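PDB 4WES: nitrogenase molybdenum-iron protein beta chain from Clostridium pasteurianum, which forms, with the alpha chain, the nitrogenase component that reduces dinitrogen to ammonium, and shares an [8Fe-7S] cluster with that chain. Local coordinates for residues V315-D320 against K329-L334. Sequence-based numbering, arbitrary orientation.
Sequences VALLGD and KFIIEL
Ile-331 packs on Val-315 and Leu-317 inside a beta-alpha-beta unit, where helix 321-333 folds back over strand 314-318 before the chain enters strand 337-343. The strand belongs to a parallel sheet of Rossmann-like topology, with strand order 3-2-1-4-5. Val-315 and Ile-331 meet tip to tip, with Val-315 CG2 3.9 Å from Ile-331 CG2. At Ile-331, chi1 of -68° leaves CG1 beside the backbone N and sends CG2 to the far side of it. This turns CG2 to Val-315 and CG1 toward Leu-317. The second touch is looser, with Leu-317 CD2 4.4 Å from Ile-331 CG1. Ile-331 CD1, on the CG1 branch, also comes within 4.4 Å of Val-315 CG2. Val-315 and Leu-317 are alternate residues of the strand, so both present side chains to the same helix. No hydrogen bond crosses between the segments, and all three touching residues are buried. On the helix, Lys-329 NZ forms a salt bridge with Glu-333 OE2 at 3.1 Å, one turn along. The lysine nitrogen lies 37° out of the carboxylate plane. Ser-271 OG and Val-270 N also hold this carboxylate. Phe-330 carries Leu-334 CD1 over the centre of one ring face, 4.0 Å above its plane, and both side chains pack on helix 426-448. Pro-338 of strand 337-343 touches Leu-317 and Ile-331, while Val-315 also packs on Leu-388 and Ile-390 of strand 388-391.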
loop_
_atom_site.group_PDB
_atom_site.type_symbol
_atom_site.label_atom_id
_atom_site.label_comp_id
_atom_site.label_asym_id
_atom_site.label_seq_id
_atom_site.Cartn_x
_atom_site.Cartn_y
_atom_site.Cartn_z
ATOM N N VAL B 315 7.405 -6.163 -16.206
ATOM C CA VAL B 315 6.312 -5.243 -15.911
ATOM C C VAL B 315 5.387 -5.105 -17.123
ATOM O O VAL B 315 5.845 -4.906 -18.251
ATOM C CB VAL B 315 6.844 -3.854 -15.500
ATOM C CG1 VAL B 315 5.710 -2.964 -15.014
ATOM C CG2 VAL B 315 7.930 -3.963 -14.458
ATOM N N ALA B 316 4.088 -5.177 -16.873
ATOM C CA ALA B 316 3.069 -4.796 -17.869
ATOM C C ALA B 316 2.540 -3.432 -17.501
ATOM O O ALA B 316 2.195 -3.196 -16.341
ATOM C CB ALA B 316 1.932 -5.804 -17.874
ATOM N N LEU B 317 2.484 -2.525 -18.483
ATOM C CA LEU B 317 2.051 -1.147 -18.284
ATOM C C LEU B 317 1.033 -0.765 -19.331
ATOM O O LEU B 317 1.252 -1.023 -20.515
ATOM C CB LEU B 317 3.230 -0.125 -18.413
ATOM C CG LEU B 317 4.464 -0.300 -17.611
ATOM C CD1 LEU B 317 5.475 -1.115 -18.357
ATOM C CD2 LEU B 317 4.972 1.087 -17.309
ATOM N N LEU B 318 -0.067 -0.150 -18.905
ATOM C CA LEU B 318 -1.036 0.410 -19.828
ATOM C C LEU B 318 -1.406 1.787 -19.363
ATOM O O LEU B 318 -1.672 1.992 -18.178
ATOM C CB LEU B 318 -2.379 -0.369 -19.905
ATOM C CG LEU B 318 -2.302 -1.812 -20.339
ATOM C CD1 LEU B 318 -2.167 -2.719 -19.132
ATOM C CD2 LEU B 318 -3.534 -2.145 -21.204
ATOM N N GLY B 319 -1.528 2.730 -20.296
ATOM C CA GLY B 319 -2.020 4.062 -19.960
ATOM C C GLY B 319 -1.814 5.063 -21.050
ATOM O O GLY B 319 -1.789 4.719 -22.237
ATOM N N ASP B 320 -1.715 6.316 -20.650
ATOM C CA ASP B 320 -1.663 7.417 -21.579
ATOM C C ASP B 320 -0.211 7.644 -22.019
ATOM O O ASP B 320 0.744 7.344 -21.296
ATOM C CB ASP B 320 -2.270 8.654 -20.912
ATOM C CG ASP B 320 -3.718 8.493 -20.610
ATOM O OD1 ASP B 320 -4.395 7.672 -21.276
ATOM O OD2 ASP B 320 -4.236 9.218 -19.721
ATOM N N LYS B 329 10.646 4.453 -18.985
ATOM C CA LYS B 329 12.056 4.791 -18.764
ATOM C C LYS B 329 12.434 4.549 -17.302
ATOM O O LYS B 329 13.494 4.018 -17.017
ATOM C CB LYS B 329 12.309 6.263 -19.187
ATOM C CG LYS B 329 13.745 6.717 -18.996
ATOM C CD LYS B 329 14.730 5.975 -19.878
ATOM C CE LYS B 329 16.078 6.746 -20.001
ATOM N NZ LYS B 329 16.841 6.493 -18.792
ATOM N N PHE B 330 11.570 4.968 -16.378
ATOM C CA PHE B 330 11.875 4.790 -14.950
ATOM C C PHE B 330 11.974 3.303 -14.603
ATOM O O PHE B 330 12.850 2.903 -13.828
ATOM C CB PHE B 330 10.841 5.509 -14.112
ATOM C CG PHE B 330 11.141 5.537 -12.628
ATOM C CD1 PHE B 330 12.430 5.665 -12.147
ATOM C CD2 PHE B 330 10.118 5.516 -11.709
ATOM C CE1 PHE B 330 12.681 5.753 -10.794
ATOM C CE2 PHE B 330 10.360 5.598 -10.345
ATOM C CZ PHE B 330 11.656 5.725 -9.884
ATOM N N ILE B 331 11.091 2.482 -15.163
ATOM C CA ILE B 331 11.186 1.037 -14.944
ATOM C C ILE B 331 12.578 0.500 -15.360
ATOM O O ILE B 331 13.197 -0.265 -14.631
ATOM C CB ILE B 331 10.027 0.327 -15.685
ATOM C CG1 ILE B 331 8.689 0.653 -15.055
ATOM C CG2 ILE B 331 10.272 -1.172 -15.784
ATOM C CD1 ILE B 331 8.504 0.304 -13.616
ATOM N N ILE B 332 13.054 0.936 -16.532
ATOM C CA ILE B 332 14.384 0.585 -16.963
ATOM C C ILE B 332 15.449 1.083 -15.981
ATOM O O ILE B 332 16.389 0.356 -15.608
ATOM C CB ILE B 332 14.651 1.077 -18.392
ATOM C CG1 ILE B 332 13.718 0.350 -19.381
ATOM C CG2 ILE B 332 16.101 0.868 -18.787
ATOM C CD1 ILE B 332 13.759 0.926 -20.778
ATOM N N GLU B 333 15.305 2.335 -15.522
ATOM C CA GLU B 333 16.243 2.907 -14.552
ATOM C C GLU B 333 16.299 2.133 -13.247
ATOM O O GLU B 333 17.331 2.120 -12.595
ATOM C CB GLU B 333 15.876 4.364 -14.296
ATOM C CG GLU B 333 16.079 5.270 -15.501
ATOM C CD GLU B 333 15.538 6.674 -15.359
ATOM O OE1 GLU B 333 14.562 6.883 -14.624
ATOM O OE2 GLU B 333 16.100 7.561 -16.018
ATOM N N LEU B 334 15.167 1.512 -12.875
ATOM C CA LEU B 334 15.089 0.699 -11.663
ATOM C C LEU B 334 15.757 -0.667 -11.811
ATOM O O LEU B 334 15.909 -1.385 -10.820
ATOM C CB LEU B 334 13.625 0.505 -11.248
ATOM C CG LEU B 334 12.961 1.803 -10.743
ATOM C CD1 LEU B 334 11.453 1.662 -10.701
ATOM C CD2 LEU B 334 13.500 2.212 -9.392
#